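Side-chain contacts in soluble lytic transglycosylase B3 (Pseudomonas aeruginosa, PDB 5ANZ), which probably cleaves the glycan strands of peptidoglycan as a lytic transglycosylase in turnover of the bacterial cell wall, and binds a calcium ion: residues A199-G203 against Q204-I208; P209-H212 against N213-V217; R273-L276 against G277-Q280. All coordinates share one frame; numbering follows the deposited sequence. Where two conformers were deposited one is given.

Contact 1 of 3, residues A199-G203 against Q204-I208; sequences AGAMG and QTQFI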
loop_
_atom_site.group_PDB
_atom_site.type_symbol
_atom_site.label_atom_id
_atom_site.label_comp_id
_atom_site.label_asym_id
_atom_site.label_seq_id
_atom_site.Cartn_x
_atom_site.Cartn_y
_atom_site.Cartn_z
ATOM N N ALA A 199 11.874 -7.601 -2.231
ATOM C CA ALA A 199 10.992 -8.432 -1.429
ATOM C C ALA A 199 10.149 -9.361 -2.283
ATOM O O ALA A 199 9.215 -9.992 -1.783
ATOM C CB ALA A 199 10.089 -7.559 -0.565
ATOM N N GLY A 200 10.447 -9.441 -3.574
ATOM C CA GLY A 200 9.731 -10.369 -4.427
ATOM C C GLY A 200 8.496 -9.824 -5.122
ATOM O O GLY A 200 7.780 -10.581 -5.774
ATOM N N ALA A 201 8.235 -8.522 -4.997
ATOM C CA ALA A 201 7.130 -7.904 -5.731
ATOM C C ALA A 201 7.513 -7.771 -7.199
ATOM O O ALA A 201 8.555 -7.194 -7.514
ATOM C CB ALA A 201 6.788 -6.525 -5.142
ATOM N N MET A 202 6.679 -8.284 -8.097
ATOM C CA MET A 202 7.141 -8.556 -9.462
ATOM C C MET A 202 6.547 -7.623 -10.502
ATOM O O MET A 202 5.358 -7.299 -10.471
ATOM C CB MET A 202 6.809 -9.997 -9.859
ATOM C CG MET A 202 7.249 -11.013 -8.853
ATOM S SD MET A 202 6.937 -12.684 -9.473
ATOM C CE MET A 202 5.186 -12.633 -9.796
ATOM N N GLY A 203 7.374 -7.217 -11.450
ATOM C CA GLY A 203 6.854 -6.675 -12.691
ATOM C C GLY A 203 6.103 -5.358 -12.559
ATOM O O GLY A 203 6.352 -4.584 -11.651
ATOM N N GLN A 204 5.195 -5.119 -13.497
ATOM C CA GLN A 204 4.543 -3.823 -13.583
ATOM C C GLN A 204 3.518 -3.660 -12.487
ATOM O O GLN A 204 3.255 -2.537 -12.046
ATOM C CB GLN A 204 3.879 -3.635 -14.936
ATOM C CG GLN A 204 4.860 -3.799 -16.088
ATOM C CD GLN A 204 4.437 -3.069 -17.329
ATOM O OE1 GLN A 204 3.727 -2.070 -17.261
ATOM N NE2 GLN A 204 4.888 -3.556 -18.491
ATOM N N THR A 205 2.950 -4.779 -12.046
ATOM C CA THR A 205 1.909 -4.739 -11.023
ATOM C C THR A 205 2.480 -4.799 -9.596
ATOM O O THR A 205 1.775 -4.517 -8.623
ATOM C CB THR A 205 0.939 -5.914 -11.205
ATOM O OG1 THR A 205 1.687 -7.130 -11.139
ATOM C CG2 THR A 205 0.247 -5.829 -12.562
ATOM N N GLN A 206 3.738 -5.221 -9.478
ATOM C CA GLN A 206 4.381 -5.497 -8.187
ATOM C C GLN A 206 3.588 -6.498 -7.352
ATOM O O GLN A 206 3.537 -6.404 -6.119
ATOM C CB GLN A 206 4.614 -4.196 -7.416
ATOM C CG GLN A 206 5.620 -3.278 -8.142
ATOM C CD GLN A 206 7.057 -3.771 -8.021
ATOM O OE1 GLN A 206 7.662 -3.711 -6.938
ATOM N NE2 GLN A 206 7.607 -4.269 -9.124
ATOM N N PHE A 207 3.005 -7.483 -8.038
ATOM C CA PHE A 207 2.424 -8.654 -7.370
ATOM C C PHE A 207 3.511 -9.548 -6.774
ATOM O O PHE A 207 4.470 -9.863 -7.478
ATOM C CB PHE A 207 1.654 -9.524 -8.356
ATOM C CG PHE A 207 0.303 -8.998 -8.792
ATOM C CD1 PHE A 207 -0.257 -7.851 -8.247
ATOM C CD2 PHE A 207 -0.426 -9.728 -9.735
ATOM C CE1 PHE A 207 -1.529 -7.430 -8.657
ATOM C CE2 PHE A 207 -1.696 -9.326 -10.139
ATOM C CZ PHE A 207 -2.247 -8.184 -9.602
ATOM N N ILE A 208 3.350 -10.030 -5.542
ATOM C CA ILE A 208 4.190 -11.142 -5.083
ATOM C C ILE A 208 3.705 -12.416 -5.789
ATOM O O ILE A 208 2.584 -12.461 -6.290
ATOM C CB ILE A 208 4.153 -11.311 -3.550
ATOM C CG1 ILE A 208 2.729 -11.587 -3.068
ATOM C CG2 ILE A 208 4.717 -10.074 -2.858
ATOM C CD1 ILE A 208 2.627 -11.812 -1.549
#

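Contact 2 of 3, residues P209-H212 against N213-V217; sequences PTTH and NQYAV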
loop_
_atom_site.group_PDB
_atom_site.type_symbol
_atom_site.label_atom_id
_atom_site.label_comp_id
_atom_site.label_asym_id
_atom_site.label_seq_id
_atom_site.Cartn_x
_atom_site.Cartn_y
_atom_site.Cartn_z
ATOM N N PRO A 209 4.556 -13.446 -5.854
ATOM C CA PRO A 209 4.206 -14.642 -6.627
ATOM C C PRO A 209 2.838 -15.260 -6.292
ATOM O O PRO A 209 2.094 -15.590 -7.224
ATOM C CB PRO A 209 5.348 -15.601 -6.285
ATOM C CG PRO A 209 6.556 -14.644 -6.166
ATOM C CD PRO A 209 5.974 -13.445 -5.446
ATOM N N THR A 210 2.498 -15.418 -5.014
ATOM C CA THR A 210 1.212 -16.048 -4.710
ATOM C C THR A 210 0.044 -15.159 -5.192
ATOM O O THR A 210 -0.993 -15.670 -5.629
ATOM C CB THR A 210 1.062 -16.370 -3.199
ATOM O OG1 THR A 210 1.206 -15.171 -2.428
ATOM C CG2 THR A 210 2.103 -17.405 -2.760
ATOM N N THR A 211 0.206 -13.833 -5.146
ATOM C CA THR A 211 -0.828 -12.959 -5.681
ATOM C C THR A 211 -0.929 -13.073 -7.202
ATOM O O THR A 211 -2.021 -13.106 -7.774
ATOM C CB THR A 211 -0.567 -11.478 -5.288
ATOM O OG1 THR A 211 -0.616 -11.371 -3.862
ATOM C CG2 THR A 211 -1.595 -10.558 -5.925
ATOM N N HIS A 212 0.215 -13.157 -7.872
ATOM C CA HIS A 212 0.210 -13.419 -9.298
ATOM C C HIS A 212 -0.559 -14.709 -9.605
ATOM O O HIS A 212 -1.422 -14.734 -10.489
ATOM C CB HIS A 212 1.648 -13.526 -9.833
ATOM C CG HIS A 212 1.724 -13.923 -11.273
ATOM N ND1 HIS A 212 1.864 -13.005 -12.290
ATOM C CD2 HIS A 212 1.655 -15.143 -11.861
ATOM C CE1 HIS A 212 1.883 -13.645 -13.447
ATOM N NE2 HIS A 212 1.769 -14.930 -13.220
ATOM N N ASN A 213 -0.270 -15.767 -8.862
ATOM C CA ASN A 213 -0.856 -17.056 -9.189
ATOM C C ASN A 213 -2.370 -17.110 -8.964
ATOM O O ASN A 213 -3.053 -17.924 -9.586
ATOM C CB ASN A 213 -0.148 -18.165 -8.402
ATOM C CG ASN A 213 1.209 -18.512 -8.992
ATOM O OD1 ASN A 213 1.529 -18.099 -10.113
ATOM N ND2 ASN A 213 2.000 -19.298 -8.264
ATOM N N GLN A 214 -2.891 -16.234 -8.104
ATOM C CA GLN A 214 -4.330 -16.191 -7.883
ATOM C C GLN A 214 -5.029 -15.126 -8.712
ATOM O O GLN A 214 -6.170 -15.316 -9.117
ATOM C CB GLN A 214 -4.659 -15.969 -6.405
ATOM C CG GLN A 214 -6.161 -15.939 -6.149
ATOM C CD GLN A 214 -6.525 -16.040 -4.680
ATOM O OE1 GLN A 214 -5.658 -16.202 -3.820
ATOM N NE2 GLN A 214 -7.820 -15.945 -4.388
ATOM N N TYR A 215 -4.355 -14.011 -8.987
ATOM C CA TYR A 215 -5.073 -12.886 -9.607
ATOM C C TYR A 215 -4.540 -12.380 -10.942
ATOM O O TYR A 215 -5.217 -11.611 -11.604
ATOM C CB TYR A 215 -5.121 -11.691 -8.642
ATOM C CG TYR A 215 -5.854 -12.025 -7.376
ATOM C CD1 TYR A 215 -7.238 -12.038 -7.350
ATOM C CD2 TYR A 215 -5.161 -12.352 -6.217
ATOM C CE1 TYR A 215 -7.927 -12.368 -6.175
ATOM C CE2 TYR A 215 -5.834 -12.679 -5.050
ATOM C CZ TYR A 215 -7.214 -12.674 -5.037
ATOM O OH TYR A 215 -7.877 -13.007 -3.878
ATOM N N ALA A 216 -3.350 -12.793 -11.351
ATOM C CA ALA A 216 -2.892 -12.371 -12.666
ATOM C C ALA A 216 -3.793 -12.928 -13.774
ATOM O O ALA A 216 -4.398 -14.012 -13.657
ATOM C CB ALA A 216 -1.440 -12.784 -12.900
ATOM N N VAL A 217 -3.872 -12.154 -14.844
ATOM C CA VAL A 217 -4.747 -12.391 -15.975
ATOM C C VAL A 217 -3.973 -12.462 -17.279
ATOM O O VAL A 217 -3.028 -11.699 -17.466
ATOM C CB VAL A 217 -5.788 -11.249 -16.084
ATOM C CG1 VAL A 217 -6.561 -11.344 -17.382
ATOM C CG2 VAL A 217 -6.715 -11.264 -14.868
#

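Contact 3 of 3, residues R273-L276 against G277-Q280; sequences RKPL and GEWQ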
loop_
_atom_site.group_PDB
_atom_site.type_symbol
_atom_site.label_atom_id
_atom_site.label_comp_id
_atom_site.label_asym_id
_atom_site.label_seq_id
_atom_site.Cartn_x
_atom_site.Cartn_y
_atom_site.Cartn_z
ATOM N N ARG A 273 -17.001 2.810 11.052
ATOM C CA ARG A 273 -17.672 3.169 9.809
ATOM C C ARG A 273 -19.100 3.628 10.083
ATOM O O ARG A 273 -19.799 3.072 10.934
ATOM C CB ARG A 273 -17.652 1.995 8.827
ATOM C CG ARG A 273 -16.247 1.637 8.377
ATOM C CD ARG A 273 -16.250 0.667 7.203
ATOM N NE ARG A 273 -16.605 -0.687 7.611
ATOM C CZ ARG A 273 -15.733 -1.574 8.073
ATOM N NH1 ARG A 273 -14.454 -1.241 8.195
ATOM N NH2 ARG A 273 -16.141 -2.789 8.416
ATOM N N LYS A 274 -19.509 4.668 9.366
ATOM C CA LYS A 274 -20.819 5.270 9.531
ATOM C C LYS A 274 -21.355 5.663 8.169
ATOM O O LYS A 274 -20.582 6.053 7.295
ATOM C CB LYS A 274 -20.738 6.504 10.436
ATOM C CG LYS A 274 -20.347 6.218 11.874
ATOM C CD LYS A 274 -20.304 7.508 12.669
ATOM C CE LYS A 274 -19.671 7.292 14.028
ATOM N NZ LYS A 274 -20.448 6.338 14.861
ATOM N N PRO A 275 -22.678 5.565 7.975
ATOM C CA PRO A 275 -23.219 6.057 6.704
ATOM C C PRO A 275 -22.912 7.540 6.535
ATOM O O PRO A 275 -22.830 8.256 7.532
ATOM C CB PRO A 275 -24.725 5.823 6.838
ATOM C CG PRO A 275 -24.871 4.828 7.961
ATOM C CD PRO A 275 -23.728 5.072 8.885
ATOM N N LEU A 276 -22.721 7.990 5.300
ATOM C CA LEU A 276 -22.445 9.402 5.042
ATOM C C LEU A 276 -23.520 10.296 5.663
ATOM O O LEU A 276 -23.226 11.388 6.151
ATOM C CB LEU A 276 -22.352 9.667 3.542
ATOM C CG LEU A 276 -21.124 9.093 2.844
ATOM C CD1 LEU A 276 -21.150 9.476 1.381
ATOM C CD2 LEU A 276 -19.848 9.585 3.514
ATOM N N GLY A 277 -24.761 9.822 5.642
ATOM C CA GLY A 277 -25.864 10.559 6.227
ATOM C C GLY A 277 -25.650 10.819 7.706
ATOM O O GLY A 277 -25.971 11.897 8.211
ATOM N N GLU A 278 -25.098 9.829 8.401
ATOM C CA GLU A 278 -24.821 9.969 9.821
ATOM C C GLU A 278 -23.668 10.945 10.065
ATOM O O GLU A 278 -23.716 11.736 11.005
ATOM C CB GLU A 278 -24.516 8.609 10.449
ATOM C CG GLU A 278 -24.110 8.681 11.914
ATOM C CD GLU A 278 -24.133 7.327 12.604
ATOM O OE1 GLU A 278 -24.514 6.334 11.951
ATOM O OE2 GLU A 278 -23.777 7.261 13.802
ATOM N N TRP A 279 -22.633 10.900 9.225
ATOM C CA TRP A 279 -21.549 11.875 9.343
ATOM C C TRP A 279 -22.048 13.313 9.142
ATOM O O TRP A 279 -21.598 14.236 9.818
ATOM C CB TRP A 279 -20.435 11.589 8.334
ATOM C CG TRP A 279 -19.600 10.358 8.598
ATOM C CD1 TRP A 279 -19.553 9.224 7.837
ATOM C CD2 TRP A 279 -18.679 10.154 9.674
ATOM N NE1 TRP A 279 -18.663 8.328 8.373
ATOM C CE2 TRP A 279 -18.115 8.871 9.502
ATOM C CE3 TRP A 279 -18.279 10.929 10.769
ATOM C CZ2 TRP A 279 -17.165 8.351 10.376
ATOM C CZ3 TRP A 279 -17.342 10.406 11.647
ATOM C CH2 TRP A 279 -16.795 9.122 11.444
ATOM N N GLN A 280 -22.960 13.498 8.197
ATOM C CA GLN A 280 -23.442 14.836 7.863
ATOM C C GLN A 280 -24.289 15.409 8.993
ATOM O O GLN A 280 -24.205 16.600 9.318
ATOM C CB GLN A 280 -24.248 14.810 6.564
ATOM C CG GLN A 280 -24.794 16.170 6.148
ATOM C CD GLN A 280 -25.740 16.088 4.963
ATOM O OE1 GLN A 280 -25.764 15.093 4.239
ATOM N NE2 GLN A 280 -26.530 17.138 4.764
#

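Contact 1 of 3, residues A199-G203 against Q204-I208
The side chain of Gln-206 curls back over the turn that starts at Gly-203 and bonds to the backbone there. Its NE2 gives a hydrogen to Gly-203 O at 2.8 Å, nearly straight at 169°, with the acceptor in the amide plane and the donor in the carbonyl plane. The fold-back comes from a bend at chi2 (-74°), which also sets OE1 beside Ala-201 CB at 3.5 Å. NE2 has a second acceptor in Met-151 O, so the amide ties the turn to a neighbouring loop, and the two acceptors on NE2 probably restrain its rotation.

The backbone of the turn is closed by Met-202, which pairs with Phe-207 as a single antiparallel hydrogen-bonded bridge. Met-202 N reaches Phe-207 O at 2.8 Å, coming from above the carbonyl plane. In return, Met-202 O takes a weak, bent bond from Gln-206 N. The methionine side chain then runs past the same Phe-207 O, with CB and CG each 3.3 Å from it. Thr-205 OG1 lies over one face of the Phe-207 ring and accepts a weak bond from Phe-207 N.

Gln-204 points away from the turn into buried surroundings, and its amide is satisfied on both sides: OE1 by Trp-141 NE1, NE2 by the carbonyl of Trp-228. Thr-205 O accepts from the hydroxyl of Tyr-326, a residue that binds N-acetylglucosamine. The whole is a loop of the lysozyme-like transglycosylase domain, residues 203-206 closed by the one antiparallel bridge with Gly-203 at positive phi, leading into helix 209-215 and carrying Ile-208, another N-acetylglucosamine-binding residue, at the N-cap position.

Contact 2 of 3, residues P209-H212 against N213-V217
Ala-216 sets its methyl over one face of the His-212 imidazole, a CH-pi contact with CB 3.5 Å from the ring centroid and 18° off the normal. The methyl sits off-centre, nearest ND1. With CG of His-212 anti to the backbone N (chi1 175°), the ring extends along the helix and meets the residue one turn on. At the ring's edge, in its plane, Asn-213 OD1 lies 3.4 Å from CD2, the amide turned 69° against the imidazole.

A second apolar touch is lighter: Thr-211 CG2 meets Tyr-215 CD2 at 4.0 Å, the two side chains crossing obliquely. The tyrosine ring also makes an edge-to-face contact with Tyr-241 of helix 231-244.

Hydrogen bonding is that of a short alpha-helix. Asn-213 N, Gln-214 N, Tyr-215 N and Ala-216 N each bond to the carbonyl four residues back. Of these, Tyr-215 N to Thr-211 O, at 2.8 Å, is the shortest, and Ala-216 N to His-212 O closes the last turn as the chain leaves helical geometry.

Beyond the helix, Asn-213 ND2 reaches Ala-179 O on helix 170-186. His-212 NE2 bonds to Asp-188 OD2, whereas ND1, buried under the alanine methyl, has no partner in the model. Such a one-sided arrangement is consistent with a neutral imidazole carrying its proton on NE2, with the carboxylate polarising the ring.

Contact 3 of 3, residues R273-L276 against G277-Q280
Lys-274 lays the start of its side chain over the Trp-279 indole where strand 274-275, an outermost strand of an antiparallel sheet, runs straight into helix 276-280, with Pro-275 at the N-cap position. Lys-274 CB makes a CH-pi contact with the five-membered ring, 3.8 Å from its centroid and 27° off the normal. The chain continues across the six-membered part, CD lying 4.0 Å from CZ2.

On the far side of that aliphatic chain comes Glu-278. It is extended, its CG anti to the backbone N (chi1 176°), and its side chain crosses that of Lys-274 at a slant. OE2 meets NZ in a long salt bridge of 3.6 Å, while OE1 rests against Pro-275 CD. Both residues lie toward the surface, so the charge attraction is probably modest.

The first turn of the helix positions these groups. Pro-275 O accepts a well-aligned bond from Trp-279 N, in the carbonyl plane, and a weak one from Glu-278 N; Gln-280 N bonds to Leu-276 O.

Outside the two segments, Lys-274 and Ala-301 pair through their backbones, so the edge strand is fastened to strand 300-304. Leu-276 and Trp-279 both pack on Leu-315 of strand 313-316. NE1 of Trp-279 helps to fix the indole by donating to Ala-301 O; that same nitrogen lies just 3.4 Å from Lys-274 CB.

In the fold
Contacts 1 and 2 are successive pieces of one region: the 199-208 turn feeds helix 209-215, and the two touch at several points, among them the methyl of Met-202 on His-212 CB. Contact 1 is mostly buried and works through backbone and amide bonds; contact 2 is partly buried, with an imidazole and alanine inside and Gln-214 outside. Between them they carry Ile-208 and Thr-211, both N-acetylglucosamine-binding residues. Contact 3 stands apart, its centre about 37 Å from that of contact 1 and on the other side of the chain's centre. It joins an edge strand to a short helix, and pairs a buried indole with a long lysine-glutamate bridge toward the surface.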